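Local coordinates for protein AvrRxo1-ORF1 (Xanthomonas oryzae pv. oryzicola, PDB 4Z8T) that is a type III effector with a polynucleotide kinase domain, probably a zeta-toxin-like kinase, that binds its interactor AvrRxo1-ORF2, at residues I120-S123 and A124-H127; E268-E271 and K272-P276; I289-E292 and L293-L297. All blocks are in the same frame, centred on the assembly; numbering follows the deposited sequence.

Each of the three contacts is local, made where the chain enters or leaves a helix, and they follow one another in series without nesting or crossing. Contact 1 turns the loop after helix 108-113 into helix 123-141, within the zeta-toxin-like part of the chain. Contact 2, on the opposite side of the chain's centre and about 35 Å away between centres, finishes helix 267-272 against strand 251-258 of the mixed sheet. Contact 3 starts the next helix, 291-298, with its nearest atoms about 12 Å from contact 2. Contacts 1 and 2 both touch AvrRxo1-ORF2, whereas contacts 2 and 3 meet the second copy of AvrRxo1-ORF1.

Contact 1. Residues I120-S123 and A124-H127; sequences IFSS and AQVH
The carboxamide oxygen OE1 of Q125 takes the backbone N-H of S122, with S122 N 3.0 Å from Q125 OE1 and the N-H pointing almost straight at it (166°). The donor lies a little off the carbonyl plane. The bond is returned: Q125 N donates to S122 OG at 3.1 Å. S122 holds its hydroxyl between its own backbone N and carbonyl carbon (chi1 69°), which turns OG back over the first turn, where it also lies against Q125 CG. Together the two bonds make a capping box, with S122 as the N-cap of helix 123-141; one side chain and one backbone amide from each residue close the ring. A further bond from V126 N to S122 O, 3.2 Å long, joins the cap to the first helical turn.

F121, just before the cap, adds an apolar flank. Its ring stands nearly perpendicular to the Q125 amide, at 85°, and OE1 meets the ring edge in plane, 3.8 Å from F121 CD1. On the helix side, F121 CB packs on V126 CG1 at 3.8 Å, while CD1 of I120 lies over one ring face. The other end of the Q125 amide is also held, NE2 donating to the backbone oxygen of K4, and F121 and V126 both reach T6 on helix 6-10. W97 of AvrRxo1-ORF2 packs on S123.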
ATOM      1  N   ILE A 120     -33.948  -9.630  24.347  1.00 24.48           N
ATOM      2  CA  ILE A 120     -34.284 -10.978  23.936  1.00 25.97           C
ATOM      3  C   ILE A 120     -34.185 -11.204  22.428  1.00 28.27           C
ATOM      4  O   ILE A 120     -34.250 -12.344  21.958  1.00 28.59           O
ATOM      5  CB  ILE A 120     -35.654 -11.368  24.479  1.00 26.85           C
ATOM      6  CG1 ILE A 120     -36.698 -10.342  24.068  1.00 29.18           C
ATOM      7  CG2 ILE A 120     -35.604 -11.451  25.994  1.00 28.12           C
ATOM      8  CD1 ILE A 120     -37.473 -10.759  22.874  1.00 35.29           C
ATOM      9  N   PHE A 121     -34.026 -10.117  21.672  1.00 24.67           N
ATOM     10  CA  PHE A 121     -33.764 -10.207  20.238  1.00 21.91           C
ATOM     11  C   PHE A 121     -32.361  -9.679  19.949  1.00 20.18           C
ATOM     12  O   PHE A 121     -31.880  -8.787  20.639  1.00 24.26           O
ATOM     13  CB  PHE A 121     -34.758  -9.358  19.448  1.00 22.63           C
ATOM     14  CG  PHE A 121     -36.179  -9.812  19.560  1.00 22.21           C
ATOM     15  CD1 PHE A 121     -36.539 -11.103  19.203  1.00 24.23           C
ATOM     16  CD2 PHE A 121     -37.169  -8.928  19.978  1.00 21.84           C
ATOM     17  CE1 PHE A 121     -37.872 -11.513  19.294  1.00 23.39           C
ATOM     18  CE2 PHE A 121     -38.500  -9.332  20.072  1.00 24.21           C
ATOM     19  CZ  PHE A 121     -38.847 -10.624  19.726  1.00 25.20           C
ATOM     20  N   SER A 122     -31.719 -10.225  18.926  1.00 21.76           N
ATOM     21  CA  SER A 122     -30.392  -9.752  18.528  1.00 24.03           C
ATOM     22  C   SER A 122     -30.508  -8.487  17.692  1.00 25.06           C
ATOM     23  O   SER A 122     -31.587  -8.160  17.191  1.00 24.00           O
ATOM     24  CB  SER A 122     -29.677 -10.818  17.712  1.00 27.02           C
ATOM     25  OG  SER A 122     -30.293 -10.996  16.451  1.00 24.30           O
ATOM     26  N   SER A 123     -29.399  -7.773  17.536  1.00 23.41           N
ATOM     27  CA  SER A 123     -29.395  -6.588  16.684  1.00 22.96           C
ATOM     28  C   SER A 123     -29.884  -6.917  15.284  1.00 22.86           C
ATOM     29  O   SER A 123     -30.672  -6.172  14.705  1.00 22.79           O
ATOM     30  CB  SER A 123     -27.991  -5.979  16.612  1.00 27.75           C
ATOM     31  OG  SER A 123     -27.621  -5.443  17.868  1.00 32.57           O
ATOM     32  N   ALA A 124     -29.413  -8.026  14.729  1.00 25.46           N
ATOM     33  CA  ALA A 124     -29.824  -8.401  13.385  1.00 24.63           C
ATOM     34  C   ALA A 124     -31.323  -8.678  13.324  1.00 25.21           C
ATOM     35  O   ALA A 124     -31.987  -8.356  12.337  1.00 23.80           O
ATOM     36  CB  ALA A 124     -29.030  -9.599  12.894  1.00 26.08           C
ATOM     37  N   GLN A 125     -31.859  -9.269  14.387  1.00 22.43           N
ATOM     38  CA  GLN A 125     -33.285  -9.543  14.451  1.00 22.83           C
ATOM     39  C   GLN A 125     -34.151  -8.285  14.433  1.00 21.02           C
ATOM     40  O   GLN A 125     -35.272  -8.320  13.902  1.00 24.13           O
ATOM     41  CB  GLN A 125     -33.613 -10.368  15.694  1.00 23.92           C
ATOM     42  CG  GLN A 125     -33.439 -11.854  15.501  1.00 26.13           C
ATOM     43  CD  GLN A 125     -33.889 -12.610  16.715  1.00 29.20           C
ATOM     44  OE1 GLN A 125     -33.317 -12.459  17.792  1.00 24.02           O
ATOM     45  NE2 GLN A 125     -34.946 -13.408  16.563  1.00 30.09           N
ATOM     46  N   VAL A 126     -33.648  -7.185  14.997  1.00 21.16           N
ATOM     47  CA  VAL A 126     -34.434  -5.950  15.024  1.00 19.29           C
ATOM     48  C   VAL A 126     -34.056  -4.940  13.933  1.00 22.85           C
ATOM     49  O   VAL A 126     -34.653  -3.868  13.859  1.00 21.14           O
ATOM     50  CB  VAL A 126     -34.415  -5.240  16.411  1.00 19.74           C
ATOM     51  CG1 VAL A 126     -35.061  -6.123  17.496  1.00 20.81           C
ATOM     52  CG2 VAL A 126     -32.986  -4.853  16.821  1.00 20.79           C
ATOM     53  N   HIS A 127     -33.077  -5.263  13.091  1.00 20.93           N
ATOM     54  CA  HIS A 127     -32.551  -4.237  12.183  1.00 21.23           C
ATOM     55  C   HIS A 127     -33.561  -3.690  11.173  1.00 22.95           C
ATOM     56  O   HIS A 127     -33.663  -2.463  10.989  1.00 22.07           O
ATOM     57  CB  HIS A 127     -31.293  -4.701  11.447  1.00 23.16           C
ATOM     58  CG  HIS A 127     -30.773  -3.678  10.488  1.00 22.08           C
ATOM     59  ND1 HIS A 127     -30.148  -2.520  10.898  1.00 25.78           N
ATOM     60  CD2 HIS A 127     -30.820  -3.619   9.135  1.00 27.06           C
ATOM     61  CE1 HIS A 127     -29.822  -1.797   9.841  1.00 23.83           C
ATOM     62  NE2 HIS A 127     -30.217  -2.444   8.761  1.00 25.07           N
TER

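Contact 2. Residues E268-E271 and K272-P276; sequences ELYE and KITSP
Helix 267-272 runs through its last turn here, with K272 N bonding E268 O at 3.2 Å and I273 N bonding L269 O at 2.8 Å, before I273 leaves helical backbone angles. At this helix C-terminus the side chain of T274 turns back on the last turn: its hydroxyl donates to the carbonyl oxygen of Y270, T274 OG1 to Y270 O being 2.9 Å, and lies in the carbonyl plane. On another flank, L269 CD2 meets I273 CG2 at 4.2 Å, an apolar pair beside the backbone bond those residues share. L269 and Y270 also rest on strand 251-258, joining the helix to the antiparallel side of the sheet.

At subunit interfaces, Y270 OH bonds H13 of AvrRxo1-ORF2, and E271 OE1 accepts from the backbone N of V280 in the second copy of this protein. The side chain of K272, bent at its far end, comes about 3 Å from a bound sulfate that probably derives from the crystallisation liquor. With chi1 at 52°, OG1 sits between the backbone N and carbonyl carbon of T274, leaving the methyl CG2 to pack obliquely on the Y270 ring, 3.8 Å from Y270 CE1.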
ATOM      1  N   GLU A 268      -0.463  13.947   2.349  1.00 18.08           N
ATOM      2  CA  GLU A 268      -0.102  12.539   2.477  1.00 19.97           C
ATOM      3  C   GLU A 268      -1.302  11.704   2.869  1.00 18.72           C
ATOM      4  O   GLU A 268      -1.596  10.678   2.261  1.00 19.09           O
ATOM      5  CB  GLU A 268       0.968  12.371   3.559  1.00 24.55           C
ATOM      6  CG  GLU A 268       1.386  10.931   3.792  1.00 33.70           C
ATOM      7  CD  GLU A 268       2.585  10.808   4.711  1.00 44.28           C
ATOM      8  OE1 GLU A 268       2.852  11.755   5.486  1.00 46.14           O
ATOM      9  OE2 GLU A 268       3.268   9.762   4.642  1.00 50.75           O
ATOM     10  N   LEU A 269      -1.991  12.133   3.919  1.00 18.12           N
ATOM     11  CA  LEU A 269      -3.181  11.418   4.331  1.00 16.71           C
ATOM     12  C   LEU A 269      -4.276  11.470   3.269  1.00 17.43           C
ATOM     13  O   LEU A 269      -5.005  10.500   3.107  1.00 16.65           O
ATOM     14  CB  LEU A 269      -3.708  11.922   5.679  1.00 18.70           C
ATOM     15  CG  LEU A 269      -3.124  11.279   6.930  1.00 25.30           C
ATOM     16  CD1 LEU A 269      -3.737  11.950   8.158  1.00 21.57           C
ATOM     17  CD2 LEU A 269      -3.399   9.776   6.925  1.00 25.37           C
ATOM     18  N   TYR A 270      -4.401  12.589   2.559  1.00 17.49           N
ATOM     19  CA  TYR A 270      -5.460  12.719   1.554  1.00 17.10           C
ATOM     20  C   TYR A 270      -5.286  11.680   0.457  1.00 16.72           C
ATOM     21  O   TYR A 270      -6.253  11.047   0.025  1.00 15.51           O
ATOM     22  CB  TYR A 270      -5.440  14.127   0.959  1.00 16.33           C
ATOM     23  CG  TYR A 270      -6.660  14.520   0.151  1.00 16.85           C
ATOM     24  CD1 TYR A 270      -7.944  14.238   0.588  1.00 15.98           C
ATOM     25  CD2 TYR A 270      -6.522  15.220  -1.036  1.00 16.24           C
ATOM     26  CE1 TYR A 270      -9.071  14.633  -0.149  1.00 16.91           C
ATOM     27  CE2 TYR A 270      -7.646  15.616  -1.783  1.00 16.57           C
ATOM     28  CZ  TYR A 270      -8.907  15.316  -1.342  1.00 15.89           C
ATOM     29  OH  TYR A 270      -9.999  15.718  -2.081  1.00 17.56           O
ATOM     30  N   GLU A 271      -4.046  11.503   0.014  1.00 18.15           N
ATOM     31  CA  GLU A 271      -3.737  10.462  -0.965  1.00 16.19           C
ATOM     32  C   GLU A 271      -4.122   9.081  -0.418  1.00 17.68           C
ATOM     33  O   GLU A 271      -4.709   8.258  -1.122  1.00 19.71           O
ATOM     34  CB  GLU A 271      -2.250  10.522  -1.363  1.00 18.04           C
ATOM     35  CG  GLU A 271      -1.864   9.515  -2.452  1.00 20.15           C
ATOM     36  CD  GLU A 271      -0.423   9.651  -2.911  1.00 28.10           C
ATOM     37  OE1 GLU A 271       0.313  10.488  -2.344  1.00 33.16           O
ATOM     38  OE2 GLU A 271      -0.014   8.906  -3.840  1.00 26.43           O
ATOM     39  N   LYS A 272      -3.807   8.849   0.827  1.00 16.75           N
ATOM     40  CA  LYS A 272      -4.115   7.577   1.390  1.00 17.96           C
ATOM     41  C   LYS A 272      -5.597   7.244   1.615  1.00 18.26           C
ATOM     42  O   LYS A 272      -6.053   6.187   1.311  1.00 18.42           O
ATOM     43  CB  LYS A 272      -3.275   7.392   2.665  1.00 20.38           C
ATOM     44  CG  LYS A 272      -3.420   6.123   3.357  1.00 28.42           C
ATOM     45  CD  LYS A 272      -2.799   6.162   4.743  1.00 36.30           C
ATOM     46  CE  LYS A 272      -1.315   5.891   4.673  1.00 44.78           C
ATOM     47  NZ  LYS A 272      -0.979   4.973   3.547  1.00 46.03           N
ATOM     48  N   ILE A 273      -6.316   8.199   2.147  1.00 15.68           N
ATOM     49  CA  ILE A 273      -7.658   7.898   2.653  1.00 15.45           C
ATOM     50  C   ILE A 273      -8.763   8.121   1.616  1.00 17.43           C
ATOM     51  O   ILE A 273      -9.955   8.111   1.937  1.00 17.45           O
ATOM     52  CB  ILE A 273      -7.950   8.603   4.013  1.00 16.44           C
ATOM     53  CG1 ILE A 273      -8.161  10.103   3.830  1.00 13.66           C
ATOM     54  CG2 ILE A 273      -6.816   8.286   5.031  1.00 15.70           C
ATOM     55  CD1 ILE A 273      -8.488  10.845   5.144  1.00 16.50           C
ATOM     56  N   THR A 274      -8.354   8.287   0.359  1.00 16.16           N
ATOM     57  CA  THR A 274      -9.298   8.350  -0.745  1.00 16.02           C
ATOM     58  C   THR A 274      -9.232   7.075  -1.596  1.00 18.89           C
ATOM     59  O   THR A 274      -9.819   7.012  -2.693  1.00 19.51           O
ATOM     60  CB  THR A 274      -9.037   9.584  -1.624  1.00 15.72           C
ATOM     61  OG1 THR A 274      -7.652   9.602  -1.997  1.00 17.67           O
ATOM     62  CG2 THR A 274      -9.362  10.877  -0.870  1.00 16.21           C
ATOM     63  N   SER A 275      -8.539   6.067  -1.066  1.00 21.36           N
ATOM     64  CA  SER A 275      -8.324   4.779  -1.731  1.00 23.61           C
ATOM     65  C   SER A 275      -8.432   3.620  -0.735  1.00 22.67           C
ATOM     66  O   SER A 275      -7.968   3.721   0.393  1.00 22.34           O
ATOM     67  CB  SER A 275      -6.933   4.797  -2.382  1.00 27.87           C
ATOM     68  OG  SER A 275      -6.346   3.513  -2.402  1.00 33.35           O
ATOM     69  N   PRO A 276      -9.032   2.496  -1.149  1.00 26.42           N
ATOM     70  CA  PRO A 276      -9.220   1.372  -0.216  1.00 30.10           C
ATOM     71  C   PRO A 276      -8.024   0.416  -0.019  1.00 35.27           C
ATOM     72  O   PRO A 276      -8.138  -0.513   0.790  1.00 36.09           O
ATOM     73  CB  PRO A 276     -10.395   0.608  -0.837  1.00 28.87           C
ATOM     74  CG  PRO A 276     -10.299   0.906  -2.295  1.00 31.69           C
ATOM     75  CD  PRO A 276      -9.762   2.304  -2.414  1.00 27.05           C
TER

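Contact 3. Residues I289-E292 and L293-L297; sequences IDKE and LIDRL
D290 OD1 receives the backbone N-H of L293, the L293 N to D290 OD1 distance being 2.8 Å, and the bond is close to straight at 165°. The amide comes in nearly along the C-O axis of the carboxylate. A chi1 of 58° places D290 CG between its backbone N and carbonyl carbon, bringing OD1 around to that amide and against L293 CB. The backbone oxygen of the same residue is used one step further on, by I294 N, 3.1 Å from D290 O.

From the next residue, K291 reaches one turn along the helix to D295 in a salt bridge. The K291 chain is stretched from the backbone and bent only at its last torsion (chi4 -62°), which swings the ammonium toward OD2; its methylenes run beside that same oxygen. The backbone beneath carries D295 N to K291 O, at 2.9 Å. E292 crosses R296 at about a right angle, with E292 OE2 3.4 Å from R296 CB, while the R296 guanidinium is engaged elsewhere, in a salt bridge with E190.

Beneath the cap, I289 CG2 lies 4.0 Å from I294 CG1 and 4.1 Å from L293 CD2, and this apolar group continues onto W322 of helix 322-331 and L314 of helix 304-315. At the interface with the second subunit, E292 OE2 comes close to OE2 of E292 of that subunit, where the proximity of like charges may raise the affinity of these carboxylates for a proton. The whole is an aspartate N-cap, which begins helix 291-298, followed by an i to i+4 lysine-aspartate ion pair.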
ATOM      1  N   ILE A 289      -5.310 -12.623  15.447  1.00 24.41           N
ATOM      2  CA  ILE A 289      -4.998 -11.782  16.588  1.00 22.90           C
ATOM      3  C   ILE A 289      -4.041 -12.530  17.512  1.00 28.65           C
ATOM      4  O   ILE A 289      -4.472 -13.392  18.293  1.00 31.89           O
ATOM      5  CB  ILE A 289      -6.270 -11.407  17.351  1.00 25.98           C
ATOM      6  CG1 ILE A 289      -7.222 -10.643  16.432  1.00 25.93           C
ATOM      7  CG2 ILE A 289      -5.947 -10.575  18.584  1.00 27.28           C
ATOM      8  CD1 ILE A 289      -8.618 -10.455  17.039  1.00 22.90           C
ATOM      9  N   ASP A 290      -2.753 -12.211  17.407  1.00 28.11           N
ATOM     10  CA  ASP A 290      -1.731 -12.834  18.258  1.00 30.49           C
ATOM     11  C   ASP A 290      -1.047 -11.807  19.153  1.00 30.13           C
ATOM     12  O   ASP A 290      -1.384 -10.623  19.109  1.00 27.85           O
ATOM     13  CB  ASP A 290      -0.698 -13.620  17.430  1.00 32.73           C
ATOM     14  CG  ASP A 290       0.024 -12.764  16.384  1.00 36.53           C
ATOM     15  OD1 ASP A 290      -0.081 -11.521  16.406  1.00 33.31           O
ATOM     16  OD2 ASP A 290       0.734 -13.344  15.529  1.00 36.73           O
ATOM     17  N   LYS A 291      -0.099 -12.257  19.978  1.00 29.95           N
ATOM     18  CA  LYS A 291       0.614 -11.345  20.870  1.00 29.26           C
ATOM     19  C   LYS A 291       1.238 -10.195  20.086  1.00 30.66           C
ATOM     20  O   LYS A 291       1.198  -9.040  20.513  1.00 27.11           O
ATOM     21  CB  LYS A 291       1.708 -12.083  21.653  1.00 29.47           C
ATOM     22  CG  LYS A 291       2.481 -11.192  22.624  1.00 34.39           C
ATOM     23  CD  LYS A 291       3.790 -11.843  23.059  1.00 37.47           C
ATOM     24  CE  LYS A 291       4.492 -11.041  24.155  1.00 37.27           C
ATOM     25  NZ  LYS A 291       4.884  -9.672  23.735  1.00 39.99           N
ATOM     26  N   GLU A 292       1.805 -10.518  18.930  1.00 29.88           N
ATOM     27  CA  GLU A 292       2.477  -9.514  18.118  1.00 32.28           C
ATOM     28  C   GLU A 292       1.510  -8.427  17.669  1.00 31.09           C
ATOM     29  O   GLU A 292       1.796  -7.239  17.823  1.00 32.31           O
ATOM     30  CB  GLU A 292       3.153 -10.165  16.911  1.00 37.55           C
ATOM     31  CG  GLU A 292       3.675  -9.183  15.867  1.00 40.75           C
ATOM     32  CD  GLU A 292       4.352  -7.964  16.471  1.00 41.15           C
ATOM     33  OE1 GLU A 292       5.166  -8.112  17.415  1.00 44.20           O
ATOM     34  OE2 GLU A 292       4.054  -6.846  15.996  1.00 41.48           O
ATOM     35  N   LEU A 293       0.370  -8.843  17.128  1.00 30.43           N
ATOM     36  CA  LEU A 293      -0.651  -7.901  16.659  1.00 27.58           C
ATOM     37  C   LEU A 293      -1.103  -6.986  17.794  1.00 26.67           C
ATOM     38  O   LEU A 293      -1.197  -5.769  17.617  1.00 26.82           O
ATOM     39  CB  LEU A 293      -1.842  -8.653  16.046  1.00 28.93           C
ATOM     40  CG  LEU A 293      -3.017  -7.845  15.465  1.00 29.66           C
ATOM     41  CD1 LEU A 293      -3.649  -8.578  14.289  1.00 31.33           C
ATOM     42  CD2 LEU A 293      -4.092  -7.555  16.505  1.00 30.17           C
ATOM     43  N   ILE A 294      -1.384  -7.563  18.960  1.00 26.64           N
ATOM     44  CA  ILE A 294      -1.806  -6.758  20.101  1.00 22.26           C
ATOM     45  C   ILE A 294      -0.701  -5.777  20.495  1.00 26.29           C
ATOM     46  O   ILE A 294      -0.964  -4.599  20.696  1.00 28.17           O
ATOM     47  CB  ILE A 294      -2.237  -7.638  21.294  1.00 24.66           C
ATOM     48  CG1 ILE A 294      -3.411  -8.534  20.869  1.00 24.41           C
ATOM     49  CG2 ILE A 294      -2.632  -6.780  22.466  1.00 27.40           C
ATOM     50  CD1 ILE A 294      -3.803  -9.584  21.901  1.00 28.14           C
ATOM     51  N   ASP A 295       0.537  -6.260  20.568  1.00 28.11           N
ATOM     52  CA  ASP A 295       1.670  -5.379  20.835  1.00 28.53           C
ATOM     53  C   ASP A 295       1.833  -4.317  19.751  1.00 27.89           C
ATOM     54  O   ASP A 295       2.168  -3.177  20.053  1.00 32.40           O
ATOM     55  CB  ASP A 295       2.970  -6.183  20.943  1.00 31.23           C
ATOM     56  CG  ASP A 295       3.015  -7.056  22.176  1.00 34.10           C
ATOM     57  OD1 ASP A 295       2.151  -6.882  23.070  1.00 34.76           O
ATOM     58  OD2 ASP A 295       3.925  -7.915  22.250  1.00 36.28           O
ATOM     59  N   ARG A 296       1.613  -4.698  18.495  1.00 31.65           N
ATOM     60  CA  ARG A 296       1.750  -3.758  17.383  1.00 30.27           C
ATOM     61  C   ARG A 296       0.753  -2.612  17.509  1.00 32.29           C
ATOM     62  O   ARG A 296       1.119  -1.451  17.334  1.00 32.34           O
ATOM     63  CB  ARG A 296       1.574  -4.456  16.033  1.00 33.84           C
ATOM     64  CG  ARG A 296       1.575  -3.491  14.847  1.00 34.24           C
ATOM     65  CD  ARG A 296       1.638  -4.208  13.513  1.00 37.62           C
ATOM     66  NE  ARG A 296       0.556  -5.174  13.329  1.00 39.51           N
ATOM     67  CZ  ARG A 296      -0.659  -4.868  12.875  1.00 39.02           C
ATOM     68  NH1 ARG A 296      -0.965  -3.613  12.573  1.00 36.39           N
ATOM     69  NH2 ARG A 296      -1.574  -5.820  12.730  1.00 37.79           N
ATOM     70  N   LEU A 297      -0.500  -2.938  17.827  1.00 29.39           N
ATOM     71  CA  LEU A 297      -1.520  -1.908  18.031  1.00 28.54           C
ATOM     72  C   LEU A 297      -1.280  -1.096  19.296  1.00 30.47           C
ATOM     73  O   LEU A 297      -1.479   0.121  19.307  1.00 32.14           O
ATOM     74  CB  LEU A 297      -2.920  -2.520  18.042  1.00 25.51           C
ATOM     75  CG  LEU A 297      -3.360  -3.111  16.702  1.00 27.27           C
ATOM     76  CD1 LEU A 297      -4.750  -3.712  16.788  1.00 26.46           C
ATOM     77  CD2 LEU A 297      -3.322  -2.058  15.618  1.00 33.34           C
TER